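PDB 1BVP: bluetongue virus COAT protein VP7 from Bluetongue virus, which forms homotrimers that build the 260 capsomers of the bluetongue virus core, assembled on an inner scaffold of VP3. Local coordinates for residues R7-M12 / L310-T315; L66-S71 / M88-V93; G127-T132 / D157-S162. All blocks are in the same frame, centred on the assembly; numbering follows the deposited sequence.

Contact 1. Residues R7-M12 / L310-T315; sequences RALTVM and LLLLST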
loop_
_atom_site.group_PDB
_atom_site.type_symbol
_atom_site.label_atom_id
_atom_site.label_comp_id
_atom_site.label_asym_id
_atom_site.label_seq_id
_atom_site.Cartn_x
_atom_site.Cartn_y
_atom_site.Cartn_z
ATOM N N ARG A 7 -10.037 25.556 -0.436
ATOM C CA ARG A 7 -10.643 26.254 -1.574
ATOM C C ARG A 7 -9.972 25.957 -2.898
ATOM O O ARG A 7 -10.666 25.648 -3.893
ATOM C CB ARG A 7 -10.708 27.752 -1.351
ATOM C CG ARG A 7 -11.697 28.080 -0.273
ATOM C CD ARG A 7 -11.737 29.553 0.003
ATOM N NE ARG A 7 -12.619 29.816 1.136
ATOM C CZ ARG A 7 -12.227 30.419 2.253
ATOM N NH1 ARG A 7 -10.978 30.824 2.373
ATOM N NH2 ARG A 7 -13.069 30.581 3.263
ATOM N N ALA A 8 -8.644 26.031 -2.930
ATOM C CA ALA A 8 -7.911 25.750 -4.180
ATOM C C ALA A 8 -8.249 24.345 -4.683
ATOM O O ALA A 8 -8.569 24.137 -5.865
ATOM C CB ALA A 8 -6.464 25.889 -3.961
ATOM N N LEU A 9 -8.240 23.396 -3.756
ATOM C CA LEU A 9 -8.554 22.002 -4.035
ATOM C C LEU A 9 -9.970 21.841 -4.592
ATOM O O LEU A 9 -10.195 21.089 -5.570
ATOM C CB LEU A 9 -8.446 21.247 -2.726
ATOM C CG LEU A 9 -8.064 19.778 -2.682
ATOM C CD1 LEU A 9 -6.749 19.593 -3.424
ATOM C CD2 LEU A 9 -7.899 19.420 -1.220
ATOM N N THR A 10 -10.925 22.502 -3.929
ATOM C CA THR A 10 -12.331 22.494 -4.339
ATOM C C THR A 10 -12.498 23.013 -5.759
ATOM O O THR A 10 -13.146 22.371 -6.592
ATOM C CB THR A 10 -13.162 23.372 -3.453
ATOM O OG1 THR A 10 -13.185 22.826 -2.139
ATOM C CG2 THR A 10 -14.580 23.424 -3.979
ATOM N N VAL A 11 -11.887 24.159 -6.046
ATOM C CA VAL A 11 -11.971 24.749 -7.377
ATOM C C VAL A 11 -11.344 23.901 -8.458
ATOM O O VAL A 11 -11.912 23.764 -9.563
ATOM C CB VAL A 11 -11.326 26.116 -7.413
ATOM C CG1 VAL A 11 -11.353 26.653 -8.800
ATOM C CG2 VAL A 11 -12.025 27.042 -6.416
ATOM N N MET A 12 -10.159 23.349 -8.168
ATOM C CA MET A 12 -9.468 22.508 -9.154
ATOM C C MET A 12 -10.237 21.239 -9.438
ATOM O O MET A 12 -10.345 20.848 -10.598
ATOM C CB MET A 12 -8.063 22.152 -8.730
ATOM C CG MET A 12 -7.155 23.330 -8.497
ATOM S SD MET A 12 -5.440 22.716 -8.362
ATOM C CE MET A 12 -5.336 22.303 -6.668
ATOM N N LEU A 310 2.403 17.986 -2.815
ATOM C CA LEU A 310 2.216 16.776 -3.596
ATOM C C LEU A 310 0.747 16.608 -3.902
ATOM O O LEU A 310 0.400 16.374 -5.066
ATOM C CB LEU A 310 2.764 15.527 -2.875
ATOM C CG LEU A 310 4.298 15.534 -2.792
ATOM C CD1 LEU A 310 4.748 14.508 -1.810
ATOM C CD2 LEU A 310 4.917 15.320 -4.156
ATOM N N LEU A 311 -0.114 16.721 -2.888
ATOM C CA LEU A 311 -1.557 16.572 -3.109
ATOM C C LEU A 311 -2.098 17.597 -4.107
ATOM O O LEU A 311 -2.786 17.251 -5.074
ATOM C CB LEU A 311 -2.313 16.703 -1.801
ATOM C CG LEU A 311 -1.953 15.566 -0.867
ATOM C CD1 LEU A 311 -2.820 15.674 0.359
ATOM C CD2 LEU A 311 -2.166 14.226 -1.575
ATOM N N LEU A 312 -1.729 18.852 -3.884
ATOM C CA LEU A 312 -2.135 19.939 -4.747
ATOM C C LEU A 312 -1.627 19.722 -6.198
ATOM O O LEU A 312 -2.387 19.863 -7.179
ATOM C CB LEU A 312 -1.630 21.248 -4.136
ATOM C CG LEU A 312 -2.568 22.229 -3.387
ATOM C CD1 LEU A 312 -3.735 21.571 -2.765
ATOM C CD2 LEU A 312 -1.788 23.007 -2.358
ATOM N N LEU A 313 -0.371 19.312 -6.347
ATOM C CA LEU A 313 0.176 19.069 -7.685
ATOM C C LEU A 313 -0.495 17.885 -8.374
ATOM O O LEU A 313 -0.687 17.908 -9.575
ATOM C CB LEU A 313 1.658 18.815 -7.602
ATOM C CG LEU A 313 2.580 19.758 -8.341
ATOM C CD1 LEU A 313 3.939 19.097 -8.303
ATOM C CD2 LEU A 313 2.147 19.996 -9.781
ATOM N N SER A 314 -0.845 16.846 -7.619
ATOM C CA SER A 314 -1.508 15.671 -8.176
ATOM C C SER A 314 -2.858 16.063 -8.770
ATOM O O SER A 314 -3.210 15.655 -9.888
ATOM C CB SER A 314 -1.697 14.614 -7.092
ATOM O OG SER A 314 -2.173 13.427 -7.695
ATOM N N THR A 315 -3.613 16.864 -8.022
ATOM C CA THR A 315 -4.885 17.359 -8.506
ATOM C C THR A 315 -4.651 18.227 -9.756
ATOM O O THR A 315 -5.337 18.058 -10.774
ATOM C CB THR A 315 -5.586 18.177 -7.427
ATOM O OG1 THR A 315 -5.713 17.371 -6.258
ATOM C CG2 THR A 315 -6.991 18.590 -7.874
#
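Over residues 7-12 and 310-315, helices 2-15 and 304-323 run side by side in the same N-to-C sense, their local axes inclined by 17°. Their closest approach is 10.3 Å, so the gap is bridged by side chains. Two pairs of CA atoms set the register: Leu9 lies across from Leu312 and, three residues on in both helices, Met12 from Thr315.

Contacts among Leu9, Met12, Leu312 and Thr315 make up nearly all of the 246 Å² buried between the segments. Leu9 has its CG anti to the backbone N (chi1 -151°), which brings the CD1 branch across the gap, and the side chain meets Leu312 nearly at right angles. The two methyls touch branch to branch, Leu9 CD1 to Leu312 CD1 at 3.7 Å. Met12 starts out toward the partner helix and bends at chi3 (-86°), so that Met12 CE comes 4.3 Å from Leu312 CD1, an apolar pair, and 3.9 Å from the backbone oxygen Leu312 O. Nearer the backbone, Met12 CB meets Thr315 CG2 at 3.8 Å.

Such parallel packing of the first helix with helix 304-323, late in the chain, closes the helical domain of VP7, distinct from the beta-sandwich domain formed by the middle of the chain. Helix 55-73 adds Ala72 against Ala8 and Leu312, while Glu108 of helix 103-116 touches Leu9 and Leu311. Arg7 packs on Ile23 of the second subunit, and Ser314 on Arg111 of the third.

The Thr315 hydroxyl turns back on its own helix. Thr315 OG1 donates to Leu311 O over 3.2 Å, approaching from above the carbonyl plane, and the same oxygen accepts Thr315 N. Held there, Thr315 OG1 also lies against Leu9 CD1 at 3.7 Å, making van der Waals contact alone across the gap.

Contact 2. Residues L66-S71 / M88-V93; sequences LDMMLS and MATIGV
The backbones of 66-71, within helix 55-73, and 88-93, where a turn leads into the short helix 90-94, come closest at Ser71 and Ile91, whose CA atoms are 5.6 Å apart. Met68 CA and Thr90 CA follow at 6.3 Å. This is helix packing within the all-helical domain of VP7, the short helix being returned against the long one by the loop that joins them.

Thr90 points into the contact and carries it with all three side-chain atoms. Its CG2, anti to the backbone N, rests on Met68 CG at 3.8 Å. Its OG1 lies 3.4 Å from Asp67 CB, but hydrogen-bonds with His87 O. The extended Met68 chain crosses Val93 at about a right angle and places Met68 CE 4.0 Å from Val93 CG1.

The buried Asp67 carboxylate is gripped from outside the two segments: OD1 by Tyr84 OH and His87 N, OD2 by Tyr40 OH and a salt bridge to Arg46. These four partners are consistent with a charged group. Ser71 OG touches Thr90 CB at 3.5 Å, yet donates within its own helix to Asp67 O, 3.1 Å away, sitting above the carbonyl plane and sharing that oxygen with Ser71 N.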
loop_
_atom_site.group_PDB
_atom_site.type_symbol
_atom_site.label_atom_id
_atom_site.label_comp_id
_atom_site.label_asym_id
_atom_site.label_seq_id
_atom_site.Cartn_x
_atom_site.Cartn_y
_atom_site.Cartn_z
ATOM N N LEU A 66 -3.468 26.819 -11.973
ATOM C CA LEU A 66 -2.049 26.913 -11.667
ATOM C C LEU A 66 -1.823 28.013 -10.621
ATOM O O LEU A 66 -1.137 27.803 -9.616
ATOM C CB LEU A 66 -1.266 27.205 -12.934
ATOM C CG LEU A 66 0.267 27.264 -12.856
ATOM C CD1 LEU A 66 0.848 26.101 -12.086
ATOM C CD2 LEU A 66 0.805 27.258 -14.278
ATOM N N ASP A 67 -2.452 29.168 -10.812
ATOM C CA ASP A 67 -2.306 30.266 -9.853
ATOM C C ASP A 67 -2.760 29.868 -8.473
ATOM O O ASP A 67 -2.131 30.213 -7.474
ATOM C CB ASP A 67 -3.133 31.489 -10.275
ATOM C CG ASP A 67 -2.366 32.442 -11.166
ATOM O OD1 ASP A 67 -1.118 32.385 -11.198
ATOM O OD2 ASP A 67 -3.017 33.264 -11.838
ATOM N N MET A 68 -3.890 29.178 -8.427
ATOM C CA MET A 68 -4.477 28.751 -7.174
ATOM C C MET A 68 -3.646 27.704 -6.474
ATOM O O MET A 68 -3.502 27.751 -5.252
ATOM C CB MET A 68 -5.891 28.262 -7.416
ATOM C CG MET A 68 -6.831 29.391 -7.781
ATOM S SD MET A 68 -8.522 28.842 -7.918
ATOM C CE MET A 68 -9.298 30.420 -7.767
ATOM N N MET A 69 -3.091 26.766 -7.243
ATOM C CA MET A 69 -2.222 25.725 -6.698
ATOM C C MET A 69 -0.953 26.407 -6.109
ATOM O O MET A 69 -0.654 26.245 -4.933
ATOM C CB MET A 69 -1.864 24.746 -7.815
ATOM C CG MET A 69 -0.976 23.547 -7.429
ATOM S SD MET A 69 0.796 23.895 -7.594
ATOM C CE MET A 69 1.429 23.326 -6.051
ATOM N N LEU A 70 -0.294 27.279 -6.873
ATOM C CA LEU A 70 0.903 27.939 -6.365
ATOM C C LEU A 70 0.639 28.785 -5.143
ATOM O O LEU A 70 1.417 28.756 -4.190
ATOM C CB LEU A 70 1.601 28.765 -7.451
ATOM C CG LEU A 70 1.985 27.928 -8.684
ATOM C CD1 LEU A 70 2.450 28.787 -9.818
ATOM C CD2 LEU A 70 3.030 26.865 -8.313
ATOM N N SER A 71 -0.473 29.504 -5.122
ATOM C CA SER A 71 -0.769 30.345 -3.953
ATOM C C SER A 71 -1.054 29.517 -2.707
ATOM O O SER A 71 -0.588 29.842 -1.620
ATOM C CB SER A 71 -1.921 31.324 -4.231
ATOM O OG SER A 71 -1.527 32.235 -5.253
ATOM N N MET A 88 0.099 37.010 -8.167
ATOM C CA MET A 88 0.212 36.958 -6.718
ATOM C C MET A 88 -1.073 37.336 -5.973
ATOM O O MET A 88 -1.285 36.908 -4.827
ATOM C CB MET A 88 1.370 37.853 -6.284
ATOM C CG MET A 88 2.648 37.602 -7.084
ATOM S SD MET A 88 3.238 35.915 -6.847
ATOM C CE MET A 88 3.471 35.864 -4.973
ATOM N N ALA A 89 -1.939 38.116 -6.620
ATOM C CA ALA A 89 -3.207 38.512 -5.998
ATOM C C ALA A 89 -4.144 37.323 -5.727
ATOM O O ALA A 89 -5.135 37.475 -4.997
ATOM C CB ALA A 89 -3.921 39.510 -6.876
ATOM N N THR A 90 -3.847 36.161 -6.326
ATOM C CA THR A 90 -4.668 34.967 -6.165
ATOM C C THR A 90 -4.869 34.592 -4.701
ATOM O O THR A 90 -5.936 34.112 -4.307
ATOM C CB THR A 90 -4.100 33.817 -6.951
ATOM O OG1 THR A 90 -3.943 34.202 -8.328
ATOM C CG2 THR A 90 -5.014 32.639 -6.893
ATOM N N ILE A 91 -3.889 34.915 -3.867
ATOM C CA ILE A 91 -4.001 34.615 -2.444
ATOM C C ILE A 91 -5.227 35.330 -1.854
ATOM O O ILE A 91 -5.907 34.792 -0.989
ATOM C CB ILE A 91 -2.680 34.976 -1.676
ATOM C CG1 ILE A 91 -2.806 34.576 -0.215
ATOM C CG2 ILE A 91 -2.354 36.456 -1.766
ATOM C CD1 ILE A 91 -2.865 33.082 -0.023
ATOM N N GLY A 92 -5.511 36.535 -2.359
ATOM C CA GLY A 92 -6.656 37.313 -1.910
ATOM C C GLY A 92 -7.939 36.640 -2.367
ATOM O O GLY A 92 -8.942 36.636 -1.672
ATOM N N VAL A 93 -7.919 36.085 -3.562
ATOM C CA VAL A 93 -9.072 35.370 -4.050
ATOM C C VAL A 93 -9.376 34.194 -3.115
ATOM O O VAL A 93 -10.488 34.028 -2.630
ATOM C CB VAL A 93 -8.781 34.791 -5.421
ATOM C CG1 VAL A 93 -9.932 33.923 -5.855
ATOM C CG2 VAL A 93 -8.458 35.925 -6.421
#

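Contact 3. Residues G127-T132 / D157-S162; sequences GFFLET and DMIQVS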
loop_
_atom_site.group_PDB
_atom_site.type_symbol
_atom_site.label_atom_id
_atom_site.label_comp_id
_atom_site.label_asym_id
_atom_site.label_seq_id
_atom_site.Cartn_x
_atom_site.Cartn_y
_atom_site.Cartn_z
ATOM N N GLY A 127 14.934 -3.215 5.952
ATOM C CA GLY A 127 15.476 -4.114 6.949
ATOM C C GLY A 127 16.036 -3.347 8.127
ATOM O O GLY A 127 16.655 -2.273 7.962
ATOM N N PHE A 128 15.838 -3.903 9.318
ATOM C CA PHE A 128 16.320 -3.258 10.523
ATOM C C PHE A 128 17.815 -2.946 10.472
ATOM O O PHE A 128 18.271 -1.959 11.037
ATOM C CB PHE A 128 15.991 -4.114 11.734
ATOM C CG PHE A 128 16.298 -3.435 13.029
ATOM C CD1 PHE A 128 17.561 -3.529 13.600
ATOM C CD2 PHE A 128 15.338 -2.697 13.681
ATOM C CE1 PHE A 128 17.852 -2.900 14.795
ATOM C CE2 PHE A 128 15.626 -2.062 14.886
ATOM C CZ PHE A 128 16.885 -2.170 15.440
ATOM N N PHE A 129 18.578 -3.791 9.784
ATOM C CA PHE A 129 20.033 -3.621 9.666
ATOM C C PHE A 129 20.496 -3.199 8.303
ATOM O O PHE A 129 21.612 -3.496 7.915
ATOM C CB PHE A 129 20.765 -4.911 10.017
ATOM C CG PHE A 129 20.545 -5.364 11.414
ATOM C CD1 PHE A 129 21.227 -4.748 12.471
ATOM C CD2 PHE A 129 19.628 -6.384 11.687
ATOM C CE1 PHE A 129 20.989 -5.142 13.812
ATOM C CE2 PHE A 129 19.387 -6.787 12.995
ATOM C CZ PHE A 129 20.068 -6.159 14.069
ATOM N N LEU A 130 19.656 -2.493 7.572
ATOM C CA LEU A 130 20.039 -2.044 6.257
ATOM C C LEU A 130 21.306 -1.191 6.272
ATOM O O LEU A 130 22.134 -1.277 5.372
ATOM C CB LEU A 130 18.905 -1.238 5.645
ATOM C CG LEU A 130 19.189 -0.757 4.217
ATOM C CD1 LEU A 130 18.760 -1.824 3.212
ATOM C CD2 LEU A 130 18.466 0.558 3.961
ATOM N N GLU A 131 21.496 -0.389 7.307
ATOM C CA GLU A 131 22.664 0.469 7.286
ATOM C C GLU A 131 23.842 -0.031 8.080
ATOM O O GLU A 131 24.312 0.632 8.993
ATOM C CB GLU A 131 22.285 1.883 7.689
ATOM C CG GLU A 131 21.174 2.447 6.830
ATOM C CD GLU A 131 20.914 3.919 7.070
ATOM O OE1 GLU A 131 21.036 4.370 8.237
ATOM O OE2 GLU A 131 20.591 4.611 6.071
ATOM N N THR A 132 24.348 -1.190 7.681
ATOM C CA THR A 132 25.496 -1.821 8.314
ATOM C C THR A 132 26.636 -1.882 7.291
ATOM O O THR A 132 26.400 -2.134 6.100
ATOM C CB THR A 132 25.140 -3.242 8.764
ATOM O OG1 THR A 132 24.465 -3.934 7.694
ATOM C CG2 THR A 132 24.255 -3.197 9.974
ATOM N N ASP A 157 18.082 -7.903 7.682
ATOM C CA ASP A 157 17.053 -8.110 8.696
ATOM C C ASP A 157 17.373 -9.270 9.603
ATOM O O ASP A 157 16.482 -9.775 10.300
ATOM C CB ASP A 157 15.732 -8.454 7.999
ATOM C CG ASP A 157 15.797 -9.756 7.192
ATOM O OD1 ASP A 157 16.915 -10.252 6.904
ATOM O OD2 ASP A 157 14.710 -10.275 6.828
ATOM N N MET A 158 18.649 -9.624 9.690
ATOM C CA MET A 158 19.002 -10.822 10.426
ATOM C C MET A 158 20.307 -10.844 11.199
ATOM O O MET A 158 21.305 -10.228 10.794
ATOM C CB MET A 158 19.073 -11.917 9.379
ATOM C CG MET A 158 18.906 -13.259 9.893
ATOM S SD MET A 158 17.470 -13.931 9.140
ATOM C CE MET A 158 16.856 -14.544 10.551
ATOM N N ILE A 159 20.290 -11.553 12.324
ATOM C CA ILE A 159 21.507 -11.766 13.103
ATOM C C ILE A 159 21.552 -13.260 13.448
ATOM O O ILE A 159 20.514 -13.969 13.409
ATOM C CB ILE A 159 21.589 -10.951 14.422
ATOM C CG1 ILE A 159 20.668 -11.534 15.480
ATOM C CG2 ILE A 159 21.351 -9.480 14.176
ATOM C CD1 ILE A 159 21.122 -11.206 16.865
ATOM N N GLN A 160 22.759 -13.753 13.723
ATOM C CA GLN A 160 22.965 -15.161 14.130
ATOM C C GLN A 160 23.899 -15.081 15.306
ATOM O O GLN A 160 24.686 -14.124 15.417
ATOM C CB GLN A 160 23.561 -16.037 13.029
ATOM C CG GLN A 160 24.861 -15.513 12.475
ATOM C CD GLN A 160 25.222 -16.147 11.152
ATOM O OE1 GLN A 160 24.436 -16.874 10.560
ATOM N NE2 GLN A 160 26.412 -15.854 10.668
ATOM N N VAL A 161 23.698 -16.001 16.241
ATOM C CA VAL A 161 24.486 -16.068 17.461
ATOM C C VAL A 161 25.118 -17.461 17.534
ATOM O O VAL A 161 24.418 -18.476 17.300
ATOM C CB VAL A 161 23.573 -15.902 18.715
ATOM C CG1 VAL A 161 24.384 -15.610 19.936
ATOM C CG2 VAL A 161 22.565 -14.840 18.498
ATOM N N SER A 162 26.432 -17.493 17.795
ATOM C CA SER A 162 27.193 -18.749 17.963
ATOM C C SER A 162 27.336 -18.945 19.469
ATOM O O SER A 162 27.774 -18.031 20.183
ATOM C CB SER A 162 28.610 -18.630 17.400
ATOM O OG SER A 162 28.635 -18.327 16.027
#
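A type I beta turn, Gly127 to Leu130, sets its first residue against Asp157, just before strand 158-163, with Gly127 CA and Asp157 CA 4.6 Å apart and the backbones diverging from there. The setting is the beta-sandwich domain of VP7, where a loop packs at the end of a strand that pairs with strands 149-155 and 241-252; backbone bonding of Phe129 to Pro156 adds to the join.

Phe129 is the main side chain involved. With CG anti to the carbonyl carbon (chi1 -62°), its ring extends toward the strand and crosses Ile159 obliquely, and Asp157 C lies at the ring edge. Farther out, Ile159 offers CG2, 3.5 Å from Phe129 CE2. Phe128 turns an edge to one face of the same ring, with Phe128 CD1 3.6 Å above the centre of the Phe129 ring. Phe128 itself makes an edge-to-face pair with Tyr250.

Leu130 N bonds to Gly127 O at 3.0 Å, closing the turn. Beyond it, Arg189 of the third subunit bonds to Leu130 O and Thr132 OG1, bringing this loop into the trimer interface. Thr132 OG1 also donates to Phe129 O at 2.9 Å, nearly along the C=O axis.

Contacts 1 and 2 belong to one helical core, their centres 12 Å apart. Met68 is shared: its SD meets Val11 CG1 at 3.7 Å while its CG and CE serve contact 2, and Met69 touches Met12 and Leu312. Contact 3 lies on the opposite side of the chain's centre, its own centre 43 Å from that of contact 1 and 50 Å from that of contact 2. Contact 1 joins a helix near the N-terminus to one late in the chain and encloses both others, which follow in series, matching a sandwich domain inserted into a helical one. Segment 7-12 meets the second subunit and 310-315 the third, to which the contact 3 loop hydrogen-bonds.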